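Local coordinates for sister chromatid cohesion protein (PDB 5T8V), which probably helps load cohesin onto chromatin, and is represented here by the C-terminal HEAT-repeat portion of the longer SCC2 chain, at residues 1364-1375 against 1435-1446; 1182-1193 against 1232-1240. All coordinates share one frame; numbering follows the deposited sequence.

Contact 1. Residues 1364-1375 against 1435-1446; sequences LRQLTAASMILL and LSGGRERMVRAC
L1435, on the turn leading into helix 1439-1452, spreads its two methyl groups over T1368, A1369 and M1372 of helix 1364-1387. L1435 CD2 lies 3.3 Å from the T1368 methyl CG2, the two side chains sliding past each other in opposite directions. L1435 CD1 also meets A1369 CB. M1372 CE, the terminal methyl, is 3.4 Å from L1435 CD1; a bend at chi3 (-61°) brings it over the leucine. A1445 CB backs the T1368 methyl from the second helix. Toward the start of helix 1364-1387, L1364 crosses M1442 at about a right angle, L1364 CD2 beside M1442 SD at 3.4 Å, while L1364 CD1 touches V1443 CG2. R1365 runs alongside M1442, pointing the same way, its CG near the sulfur.

The polar edge centres on T1368, whose OG1 lies 2.9 Å from M1442 O. T1368 OG1 is also 3.0 Å from L1364 O, and the single hydroxyl proton could go to either carbonyl. C1446 SG borders this hydroxyl too. S1371 OG turns back on its own helix and bonds L1367 O at 2.8 Å, reaching it from the face opposite the S1371 backbone N-H. At the solvent-exposed edge the guanidinium planes of R1365 and R1439 stand 29° apart, with R1365 NE 4.0 Å from R1439 NH2. These like charges may be mildly unfavourable, but R1365 is poorly ordered and its position uncertain.

The helix segments cross at 54°, axes 8.6 Å apart. Helix 1439-1452 continues the packing through L1449, which touches S1371, L1374 and L1375. Helix 1291-1319 meets L1367, A1370 and S1371, and helix 1271-1284 meets I1373, so helix 1364-1387 is held within the all-helical bundle at the C-terminal end of the chain.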
loop_
_atom_site.group_PDB
_atom_site.type_symbol
_atom_site.label_atom_id
_atom_site.label_comp_id
_atom_site.label_asym_id
_atom_site.label_seq_id
_atom_site.Cartn_x
_atom_site.Cartn_y
_atom_site.Cartn_z
ATOM N N LEU A 1364 -4.855 4.200 -61.746
ATOM C CA LEU A 1364 -4.620 3.173 -60.735
ATOM C C LEU A 1364 -4.460 3.778 -59.343
ATOM O O LEU A 1364 -5.082 3.323 -58.375
ATOM C CB LEU A 1364 -3.382 2.361 -61.125
ATOM C CG LEU A 1364 -2.911 1.272 -60.160
ATOM C CD1 LEU A 1364 -2.334 0.099 -60.935
ATOM C CD2 LEU A 1364 -1.872 1.817 -59.195
ATOM N N ARG A 1365 -3.629 4.816 -59.229
ATOM C CA ARG A 1365 -3.435 5.470 -57.939
ATOM C C ARG A 1365 -4.721 6.106 -57.433
ATOM O O ARG A 1365 -4.891 6.285 -56.222
ATOM C CB ARG A 1365 -2.335 6.522 -58.046
ATOM C CG ARG A 1365 -0.948 5.949 -58.283
ATOM C CD ARG A 1365 0.065 7.053 -58.522
ATOM N NE ARG A 1365 -0.289 7.869 -59.680
ATOM C CZ ARG A 1365 0.353 8.972 -60.047
ATOM N NH1 ARG A 1365 1.392 9.408 -59.347
ATOM N NH2 ARG A 1365 -0.047 9.645 -61.117
ATOM N N GLN A 1366 -5.630 6.471 -58.338
ATOM C CA GLN A 1366 -6.904 7.044 -57.916
ATOM C C GLN A 1366 -7.737 6.020 -57.154
ATOM O O GLN A 1366 -8.306 6.332 -56.100
ATOM C CB GLN A 1366 -7.666 7.563 -59.135
ATOM C CG GLN A 1366 -8.842 8.463 -58.811
ATOM C CD GLN A 1366 -9.472 9.057 -60.058
ATOM O OE1 GLN A 1366 -9.635 8.373 -61.069
ATOM N NE2 GLN A 1366 -9.823 10.336 -59.994
ATOM N N LEU A 1367 -7.806 4.787 -57.664
ATOM C CA LEU A 1367 -8.614 3.755 -57.025
ATOM C C LEU A 1367 -7.897 3.097 -55.857
ATOM O O LEU A 1367 -8.556 2.566 -54.958
ATOM C CB LEU A 1367 -9.019 2.699 -58.052
ATOM C CG LEU A 1367 -9.818 3.239 -59.240
ATOM C CD1 LEU A 1367 -10.088 2.130 -60.235
ATOM C CD2 LEU A 1367 -11.123 3.879 -58.777
ATOM N N THR A 1368 -6.566 3.103 -55.854
ATOM C CA THR A 1368 -5.839 2.719 -54.651
ATOM C C THR A 1368 -6.089 3.730 -53.539
ATOM O O THR A 1368 -6.395 3.357 -52.401
ATOM C CB THR A 1368 -4.350 2.608 -54.964
ATOM O OG1 THR A 1368 -4.142 1.662 -56.022
ATOM C CG2 THR A 1368 -3.559 2.168 -53.719
ATOM N N ALA A 1369 -5.967 5.022 -53.861
ATOM C CA ALA A 1369 -6.358 6.076 -52.932
ATOM C C ALA A 1369 -7.760 5.834 -52.396
ATOM O O ALA A 1369 -7.989 5.853 -51.181
ATOM C CB ALA A 1369 -6.287 7.436 -53.627
ATOM N N ALA A 1370 -8.718 5.611 -53.297
ATOM C CA ALA A 1370 -10.076 5.291 -52.878
ATOM C C ALA A 1370 -10.078 4.139 -51.880
ATOM O O ALA A 1370 -10.573 4.271 -50.757
ATOM C CB ALA A 1370 -10.928 4.949 -54.102
ATOM N N SER A 1371 -9.493 3.005 -52.273
ATOM C CA SER A 1371 -9.547 1.795 -51.457
ATOM C C SER A 1371 -9.005 2.040 -50.054
ATOM O O SER A 1371 -9.691 1.785 -49.057
ATOM C CB SER A 1371 -8.767 0.672 -52.144
ATOM O OG SER A 1371 -9.303 0.376 -53.423
ATOM N N MET A 1372 -7.765 2.525 -49.957
ATOM C CA MET A 1372 -7.104 2.723 -48.669
ATOM C C MET A 1372 -8.046 3.318 -47.632
ATOM O O MET A 1372 -8.062 2.888 -46.475
ATOM C CB MET A 1372 -5.885 3.630 -48.827
ATOM C CG MET A 1372 -4.677 2.963 -49.455
ATOM S SD MET A 1372 -3.231 4.039 -49.411
ATOM C CE MET A 1372 -3.808 5.412 -50.394
ATOM N N ILE A 1373 -8.833 4.315 -48.042
ATOM C CA ILE A 1373 -9.806 4.913 -47.133
ATOM C C ILE A 1373 -10.728 3.839 -46.570
ATOM O O ILE A 1373 -10.870 3.694 -45.351
ATOM C CB ILE A 1373 -10.598 6.020 -47.852
ATOM C CG1 ILE A 1373 -9.648 7.131 -48.316
ATOM C CG2 ILE A 1373 -11.683 6.588 -46.933
ATOM C CD1 ILE A 1373 -10.308 8.204 -49.166
ATOM N N LEU A 1374 -11.355 3.055 -47.453
ATOM C CA LEU A 1374 -12.328 2.065 -47.002
ATOM C C LEU A 1374 -11.672 0.973 -46.165
ATOM O O LEU A 1374 -12.217 0.568 -45.132
ATOM C CB LEU A 1374 -13.052 1.452 -48.199
ATOM C CG LEU A 1374 -13.902 2.415 -49.028
ATOM C CD1 LEU A 1374 -13.187 2.755 -50.310
ATOM C CD2 LEU A 1374 -15.267 1.826 -49.315
ATOM N N LEU A 1375 -10.508 0.476 -46.593
ATOM C CA LEU A 1375 -9.825 -0.553 -45.814
ATOM C C LEU A 1375 -9.472 -0.044 -44.423
ATOM O O LEU A 1375 -9.547 -0.794 -43.442
ATOM C CB LEU A 1375 -8.569 -1.030 -46.544
ATOM C CG LEU A 1375 -8.799 -1.927 -47.762
ATOM C CD1 LEU A 1375 -8.510 -1.178 -49.040
ATOM C CD2 LEU A 1375 -7.952 -3.182 -47.682
ATOM N N LEU A 1435 0.224 3.745 -51.573
ATOM C CA LEU A 1435 0.595 4.675 -52.635
ATOM C C LEU A 1435 2.031 5.153 -52.542
ATOM O O LEU A 1435 2.392 6.117 -53.227
ATOM C CB LEU A 1435 -0.349 5.882 -52.632
ATOM C CG LEU A 1435 -1.781 5.600 -53.081
ATOM C CD1 LEU A 1435 -2.580 6.889 -53.164
ATOM C CD2 LEU A 1435 -1.816 4.900 -54.411
ATOM N N SER A 1436 2.856 4.513 -51.716
ATOM C CA SER A 1436 4.276 4.824 -51.630
ATOM C C SER A 1436 5.139 3.707 -52.199
ATOM O O SER A 1436 6.361 3.726 -52.023
ATOM C CB SER A 1436 4.657 5.102 -50.178
ATOM O OG SER A 1436 4.409 3.972 -49.360
ATOM N N GLY A 1437 4.530 2.739 -52.880
ATOM C CA GLY A 1437 5.251 1.613 -53.439
ATOM C C GLY A 1437 6.027 1.988 -54.692
ATOM O O GLY A 1437 6.440 3.140 -54.829
ATOM N N GLY A 1438 6.234 1.044 -55.607
ATOM C CA GLY A 1438 5.726 -0.313 -55.501
ATOM C C GLY A 1438 4.283 -0.425 -55.958
ATOM O O GLY A 1438 3.358 -0.398 -55.150
ATOM N N ARG A 1439 4.090 -0.545 -57.273
ATOM C CA ARG A 1439 2.746 -0.692 -57.820
ATOM C C ARG A 1439 2.082 -1.985 -57.358
ATOM O O ARG A 1439 0.846 -2.064 -57.330
ATOM C CB ARG A 1439 2.810 -0.638 -59.349
ATOM C CG ARG A 1439 3.440 0.646 -59.896
ATOM C CD ARG A 1439 2.393 1.634 -60.387
ATOM N NE ARG A 1439 2.818 3.024 -60.224
ATOM C CZ ARG A 1439 2.221 4.065 -60.797
ATOM N NH1 ARG A 1439 1.172 3.885 -61.589
ATOM N NH2 ARG A 1439 2.677 5.292 -60.586
ATOM N N GLU A 1440 2.876 -2.991 -56.984
ATOM C CA GLU A 1440 2.323 -4.249 -56.496
ATOM C C GLU A 1440 1.338 -4.009 -55.359
ATOM O O GLU A 1440 0.168 -4.397 -55.439
ATOM C CB GLU A 1440 3.459 -5.175 -56.047
ATOM C CG GLU A 1440 2.994 -6.485 -55.413
ATOM C CD GLU A 1440 2.700 -6.364 -53.926
ATOM O OE1 GLU A 1440 3.173 -5.394 -53.297
ATOM O OE2 GLU A 1440 1.992 -7.240 -53.387
ATOM N N ARG A 1441 1.801 -3.367 -54.281
ATOM C CA ARG A 1441 0.921 -3.118 -53.145
ATOM C C ARG A 1441 -0.227 -2.193 -53.524
ATOM O O ARG A 1441 -1.322 -2.301 -52.957
ATOM C CB ARG A 1441 1.718 -2.539 -51.974
ATOM C CG ARG A 1441 2.248 -1.133 -52.197
ATOM C CD ARG A 1441 3.222 -0.712 -51.102
ATOM N NE ARG A 1441 2.698 -0.959 -49.761
ATOM C CZ ARG A 1441 3.282 -0.548 -48.639
ATOM N NH1 ARG A 1441 2.729 -0.824 -47.465
ATOM N NH2 ARG A 1441 4.412 0.146 -48.685
ATOM N N MET A 1442 -0.006 -1.284 -54.479
ATOM C CA MET A 1442 -1.113 -0.487 -54.996
ATOM C C MET A 1442 -2.218 -1.384 -55.536
ATOM O O MET A 1442 -3.406 -1.073 -55.391
ATOM C CB MET A 1442 -0.633 0.462 -56.094
ATOM C CG MET A 1442 0.317 1.556 -55.647
ATOM S SD MET A 1442 0.546 2.777 -56.958
ATOM C CE MET A 1442 1.965 3.686 -56.354
ATOM N N VAL A 1443 -1.848 -2.500 -56.167
ATOM C CA VAL A 1443 -2.865 -3.405 -56.692
ATOM C C VAL A 1443 -3.416 -4.314 -55.595
ATOM O O VAL A 1443 -4.605 -4.652 -55.610
ATOM C CB VAL A 1443 -2.302 -4.222 -57.868
ATOM C CG1 VAL A 1443 -3.373 -5.152 -58.435
ATOM C CG2 VAL A 1443 -1.784 -3.291 -58.956
ATOM N N ARG A 1444 -2.584 -4.729 -54.635
ATOM C CA ARG A 1444 -3.091 -5.554 -53.542
ATOM C C ARG A 1444 -4.085 -4.788 -52.681
ATOM O O ARG A 1444 -4.946 -5.401 -52.042
ATOM C CB ARG A 1444 -1.948 -6.077 -52.671
ATOM C CG ARG A 1444 -2.434 -6.652 -51.341
ATOM C CD ARG A 1444 -1.391 -7.498 -50.636
ATOM N NE ARG A 1444 -0.176 -6.750 -50.325
ATOM C CZ ARG A 1444 0.703 -7.100 -49.390
ATOM N NH1 ARG A 1444 1.781 -6.357 -49.183
ATOM N NH2 ARG A 1444 0.505 -8.187 -48.653
ATOM N N ALA A 1445 -3.976 -3.460 -52.633
ATOM C CA ALA A 1445 -4.977 -2.670 -51.928
ATOM C C ALA A 1445 -6.332 -2.780 -52.616
ATOM O O ALA A 1445 -7.336 -3.137 -51.986
ATOM C CB ALA A 1445 -4.528 -1.211 -51.844
ATOM N N CYS A 1446 -6.375 -2.484 -53.917
ATOM C CA CYS A 1446 -7.617 -2.624 -54.669
ATOM C C CYS A 1446 -8.170 -4.038 -54.555
ATOM O O CYS A 1446 -9.384 -4.228 -54.426
ATOM C CB CYS A 1446 -7.386 -2.258 -56.135
ATOM S SG CYS A 1446 -6.816 -0.568 -56.395
#

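Contact 2. Residues 1182-1193 against 1232-1240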
loop_
_atom_site.group_PDB
_atom_site.type_symbol
_atom_site.label_atom_id
_atom_site.label_comp_id
_atom_site.label_asym_id
_atom_site.label_seq_id
_atom_site.Cartn_x
_atom_site.Cartn_y
_atom_site.Cartn_z
ATOM N N PHE A 1182 -8.795 25.726 -24.387
ATOM C CA PHE A 1182 -9.777 24.734 -23.959
ATOM C C PHE A 1182 -10.791 25.345 -23.001
ATOM O O PHE A 1182 -11.974 24.986 -23.028
ATOM C CB PHE A 1182 -9.070 23.544 -23.310
ATOM C CG PHE A 1182 -10.006 22.561 -22.666
ATOM C CD1 PHE A 1182 -10.766 21.698 -23.438
ATOM C CD2 PHE A 1182 -10.124 22.498 -21.287
ATOM C CE1 PHE A 1182 -11.627 20.793 -22.846
ATOM C CE2 PHE A 1182 -10.983 21.594 -20.690
ATOM C CZ PHE A 1182 -11.735 20.742 -21.471
ATOM N N LEU A 1183 -10.348 26.266 -22.142
ATOM C CA LEU A 1183 -11.283 26.968 -21.270
ATOM C C LEU A 1183 -12.254 27.815 -22.081
ATOM O O LEU A 1183 -13.455 27.858 -21.781
ATOM C CB LEU A 1183 -10.521 27.841 -20.273
ATOM C CG LEU A 1183 -9.795 27.118 -19.139
ATOM C CD1 LEU A 1183 -8.879 28.085 -18.402
ATOM C CD2 LEU A 1183 -10.793 26.490 -18.177
ATOM N N GLU A 1184 -11.757 28.496 -23.115
ATOM C CA GLU A 1184 -12.632 29.346 -23.915
ATOM C C GLU A 1184 -13.596 28.518 -24.754
ATOM O O GLU A 1184 -14.750 28.913 -24.952
ATOM C CB GLU A 1184 -11.798 30.266 -24.804
ATOM C CG GLU A 1184 -10.889 31.200 -24.024
ATOM C CD GLU A 1184 -11.642 32.010 -22.986
ATOM O OE1 GLU A 1184 -12.837 32.306 -23.210
ATOM O OE2 GLU A 1184 -11.040 32.342 -21.943
ATOM N N HIS A 1185 -13.146 27.369 -25.259
ATOM C CA HIS A 1185 -14.047 26.492 -25.999
ATOM C C HIS A 1185 -15.099 25.887 -25.076
ATOM O O HIS A 1185 -16.271 25.773 -25.452
ATOM C CB HIS A 1185 -13.243 25.399 -26.704
ATOM C CG HIS A 1185 -14.077 24.270 -27.224
ATOM N ND1 HIS A 1185 -15.376 24.437 -27.657
ATOM C CD2 HIS A 1185 -13.794 22.956 -27.388
ATOM C CE1 HIS A 1185 -15.858 23.275 -28.058
ATOM N NE2 HIS A 1185 -14.918 22.359 -27.906
ATOM N N LYS A 1186 -14.700 25.505 -23.861
ATOM C CA LYS A 1186 -15.644 24.912 -22.919
ATOM C C LYS A 1186 -16.698 25.925 -22.485
ATOM O O LYS A 1186 -17.899 25.630 -22.505
ATOM C CB LYS A 1186 -14.891 24.359 -21.709
ATOM C CG LYS A 1186 -15.787 23.952 -20.547
ATOM C CD LYS A 1186 -15.033 23.147 -19.498
ATOM C CE LYS A 1186 -13.792 23.881 -19.003
ATOM N NZ LYS A 1186 -13.222 23.260 -17.775
ATOM N N ALA A 1187 -16.269 27.124 -22.086
ATOM C CA ALA A 1187 -17.227 28.151 -21.688
ATOM C C ALA A 1187 -18.094 28.577 -22.864
ATOM O O ALA A 1187 -19.314 28.735 -22.726
ATOM C CB ALA A 1187 -16.490 29.355 -21.103
ATOM N N LEU A 1188 -17.483 28.761 -24.034
ATOM C CA LEU A 1188 -18.236 29.186 -25.209
ATOM C C LEU A 1188 -19.302 28.163 -25.576
ATOM O O LEU A 1188 -20.434 28.529 -25.911
ATOM C CB LEU A 1188 -17.278 29.423 -26.375
ATOM C CG LEU A 1188 -17.858 30.086 -27.623
ATOM C CD1 LEU A 1188 -16.781 30.904 -28.322
ATOM C CD2 LEU A 1188 -18.439 29.050 -28.573
ATOM N N HIS A 1189 -18.961 26.874 -25.524
ATOM C CA HIS A 1189 -19.967 25.841 -25.751
ATOM C C HIS A 1189 -21.025 25.861 -24.656
ATOM O O HIS A 1189 -22.213 25.649 -24.928
ATOM C CB HIS A 1189 -19.304 24.466 -25.827
ATOM C CG HIS A 1189 -20.270 23.325 -25.725
ATOM N ND1 HIS A 1189 -20.649 22.777 -24.519
ATOM C CD2 HIS A 1189 -20.934 22.630 -26.679
ATOM C CE1 HIS A 1189 -21.505 21.794 -24.733
ATOM N NE2 HIS A 1189 -21.695 21.684 -26.036
ATOM N N THR A 1190 -20.614 26.115 -23.411
ATOM C CA THR A 1190 -21.571 26.192 -22.312
ATOM C C THR A 1190 -22.638 27.243 -22.591
ATOM O O THR A 1190 -23.836 26.988 -22.431
ATOM C CB THR A 1190 -20.842 26.500 -21.000
ATOM O OG1 THR A 1190 -19.972 25.410 -20.667
ATOM C CG2 THR A 1190 -21.832 26.721 -19.854
ATOM N N LYS A 1191 -22.218 28.434 -23.018
ATOM C CA LYS A 1191 -23.161 29.523 -23.239
ATOM C C LYS A 1191 -23.781 29.508 -24.631
ATOM O O LYS A 1191 -24.904 29.996 -24.800
ATOM C CB LYS A 1191 -22.474 30.872 -23.015
ATOM C CG LYS A 1191 -21.610 30.932 -21.768
ATOM C CD LYS A 1191 -21.424 32.363 -21.295
ATOM C CE LYS A 1191 -20.015 32.625 -20.799
ATOM N NZ LYS A 1191 -19.083 32.895 -21.930
ATOM N N HIS A 1192 -23.087 28.956 -25.630
ATOM C CA HIS A 1192 -23.531 29.028 -27.020
ATOM C C HIS A 1192 -23.337 27.677 -27.718
ATOM O O HIS A 1192 -22.563 27.530 -28.657
ATOM C CB HIS A 1192 -22.782 30.137 -27.757
ATOM C CG HIS A 1192 -22.900 31.482 -27.110
ATOM N ND1 HIS A 1192 -21.810 32.295 -26.880
ATOM C CD2 HIS A 1192 -23.978 32.159 -26.649
ATOM C CE1 HIS A 1192 -22.212 33.414 -26.302
ATOM N NE2 HIS A 1192 -23.523 33.356 -26.151
ATOM N N GLU A 1193 -24.068 26.662 -27.250
ATOM C CA GLU A 1193 -24.057 25.367 -27.926
ATOM C C GLU A 1193 -24.774 25.446 -29.268
ATOM O O GLU A 1193 -24.329 24.851 -30.260
ATOM C CB GLU A 1193 -24.709 24.317 -27.025
ATOM C CG GLU A 1193 -24.828 22.926 -27.638
ATOM C CD GLU A 1193 -25.765 22.028 -26.852
ATOM O OE1 GLU A 1193 -25.282 21.064 -26.224
ATOM O OE2 GLU A 1193 -26.987 22.294 -26.856
ATOM N N LEU A 1232 -10.134 16.441 -26.484
ATOM C CA LEU A 1232 -10.683 17.632 -25.844
ATOM C C LEU A 1232 -12.062 17.946 -26.402
ATOM O O LEU A 1232 -13.027 18.118 -25.649
ATOM C CB LEU A 1232 -9.747 18.829 -26.041
ATOM C CG LEU A 1232 -8.352 18.821 -25.405
ATOM C CD1 LEU A 1232 -8.361 18.150 -24.036
ATOM C CD2 LEU A 1232 -7.329 18.177 -26.339
ATOM N N PHE A 1233 -12.172 18.009 -27.731
ATOM C CA PHE A 1233 -13.450 18.286 -28.378
ATOM C C PHE A 1233 -14.558 17.430 -27.777
ATOM O O PHE A 1233 -15.503 17.943 -27.167
ATOM C CB PHE A 1233 -13.321 18.037 -29.886
ATOM C CG PHE A 1233 -14.362 18.735 -30.721
ATOM C CD1 PHE A 1233 -15.551 19.188 -30.168
ATOM C CD2 PHE A 1233 -14.147 18.935 -32.074
ATOM C CE1 PHE A 1233 -16.497 19.825 -30.946
ATOM C CE2 PHE A 1233 -15.090 19.573 -32.858
ATOM C CZ PHE A 1233 -16.266 20.017 -32.292
ATOM N N MET A 1234 -14.443 16.108 -27.924
ATOM C CA MET A 1234 -15.478 15.223 -27.406
ATOM C C MET A 1234 -15.656 15.385 -25.905
ATOM O O MET A 1234 -16.776 15.251 -25.398
ATOM C CB MET A 1234 -15.149 13.774 -27.752
ATOM C CG MET A 1234 -15.362 13.443 -29.220
ATOM S SD MET A 1234 -15.649 11.691 -29.523
ATOM C CE MET A 1234 -17.224 11.451 -28.711
ATOM N N GLU A 1235 -14.576 15.679 -25.175
ATOM C CA GLU A 1235 -14.721 15.909 -23.743
ATOM C C GLU A 1235 -15.684 17.058 -23.480
ATOM O O GLU A 1235 -16.550 16.967 -22.602
ATOM C CB GLU A 1235 -13.361 16.186 -23.104
ATOM C CG GLU A 1235 -13.396 16.195 -21.583
ATOM C CD GLU A 1235 -12.016 16.102 -20.960
ATOM O OE1 GLU A 1235 -11.356 17.151 -20.812
ATOM O OE2 GLU A 1235 -11.591 14.975 -20.625
ATOM N N VAL A 1236 -15.566 18.141 -24.252
ATOM C CA VAL A 1236 -16.505 19.250 -24.123
ATOM C C VAL A 1236 -17.912 18.794 -24.478
ATOM O O VAL A 1236 -18.894 19.265 -23.890
ATOM C CB VAL A 1236 -16.048 20.434 -24.997
ATOM C CG1 VAL A 1236 -17.071 21.567 -24.955
ATOM C CG2 VAL A 1236 -14.689 20.932 -24.533
ATOM N N LEU A 1237 -18.038 17.874 -25.435
ATOM C CA LEU A 1237 -19.341 17.325 -25.786
ATOM C C LEU A 1237 -19.876 16.363 -24.736
ATOM O O LEU A 1237 -20.976 15.829 -24.917
ATOM C CB LEU A 1237 -19.263 16.623 -27.144
ATOM C CG LEU A 1237 -19.497 17.509 -28.371
ATOM C CD1 LEU A 1237 -20.963 17.885 -28.478
ATOM C CD2 LEU A 1237 -18.628 18.761 -28.328
ATOM N N LYS A 1238 -19.137 16.128 -23.653
ATOM C CA LYS A 1238 -19.618 15.288 -22.566
ATOM C C LYS A 1238 -20.593 16.017 -21.650
ATOM O O LYS A 1238 -21.144 15.393 -20.737
ATOM C CB LYS A 1238 -18.431 14.768 -21.750
ATOM C CG LYS A 1238 -18.644 13.384 -21.152
ATOM C CD LYS A 1238 -17.486 12.961 -20.254
ATOM C CE LYS A 1238 -16.165 12.898 -21.014
ATOM N NZ LYS A 1238 -15.067 12.331 -20.183
ATOM N N ILE A 1239 -20.819 17.312 -21.873
ATOM C CA ILE A 1239 -21.734 18.102 -21.055
ATOM C C ILE A 1239 -23.070 18.215 -21.775
ATOM O O ILE A 1239 -24.130 18.262 -21.139
ATOM C CB ILE A 1239 -21.149 19.495 -20.754
ATOM C CG1 ILE A 1239 -19.818 19.362 -20.006
ATOM C CG2 ILE A 1239 -22.140 20.329 -19.939
ATOM C CD1 ILE A 1239 -19.059 20.668 -19.847
ATOM N N SER A 1240 -23.029 18.265 -23.109
ATOM C CA SER A 1240 -24.260 18.376 -23.884
ATOM C C SER A 1240 -25.100 17.110 -23.770
ATOM O O SER A 1240 -26.333 17.180 -23.712
ATOM C CB SER A 1240 -23.931 18.670 -25.347
ATOM O OG SER A 1240 -23.079 17.675 -25.886
#
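H1185 receives V1236 CG1 over one face of its imidazole, a CH-pi contact 4.0 Å from the ring centroid, and turns an edge toward the face of the F1233 ring. That aromatic pair is an offset edge-to-face one, with centroids 5.6 Å apart and planes at 83°. The H1189 ring has S1240 CB at its edge, 3.8 Å from H1189 NE2, and V1236 CG1 obliquely against CG. Near the start of the segments, the F1182 ring obliquely meets L1232 CB and V1236 CG2, the latter 3.5 Å from F1182 CE1. V1236 is thus a knob in the hole formed by F1182, H1185, K1186 and H1189. CG of F1182, H1185 and H1189 is anti to the backbone N (chi1 near 170°), which brings all three rings round the valine. An alanine at H1185 would remove the imidazole and is likely to leave V1236 CG1 without its ring face and F1233 without its edge partner. Beyond this interface, F1233 also meets F1248, A1203 and I1207. No hydrogen bond spans the two segments; helices 1175-1191 and 1231-1240, their segments inclined at 30°, meet mainly through ring and methyl packing, so the fit of V1236 into its hole probably matters more here than directed polar bonds.

How the contacts relate
Contact 2 closes along the chain before contact 1 opens, and they share no helix; their centres are 39 Å apart and their nearest atoms about 18 Å. Contact 1 lies near the chain's C-terminal end, farther from the chain's centre than contact 2. Both are partly buried, but contact 1 combines a buried strip with an exposed, arginine-bearing edge, whereas the touching residues of contact 2 are buried or, for the most part, partly exposed, none fully so. Their chemistry also differs: aliphatic and sulfur groups beside a threonine hydroxyl in the steeper crossing of contact 1, aromatic and imidazole rings around one valine in the shallower crossing of contact 2.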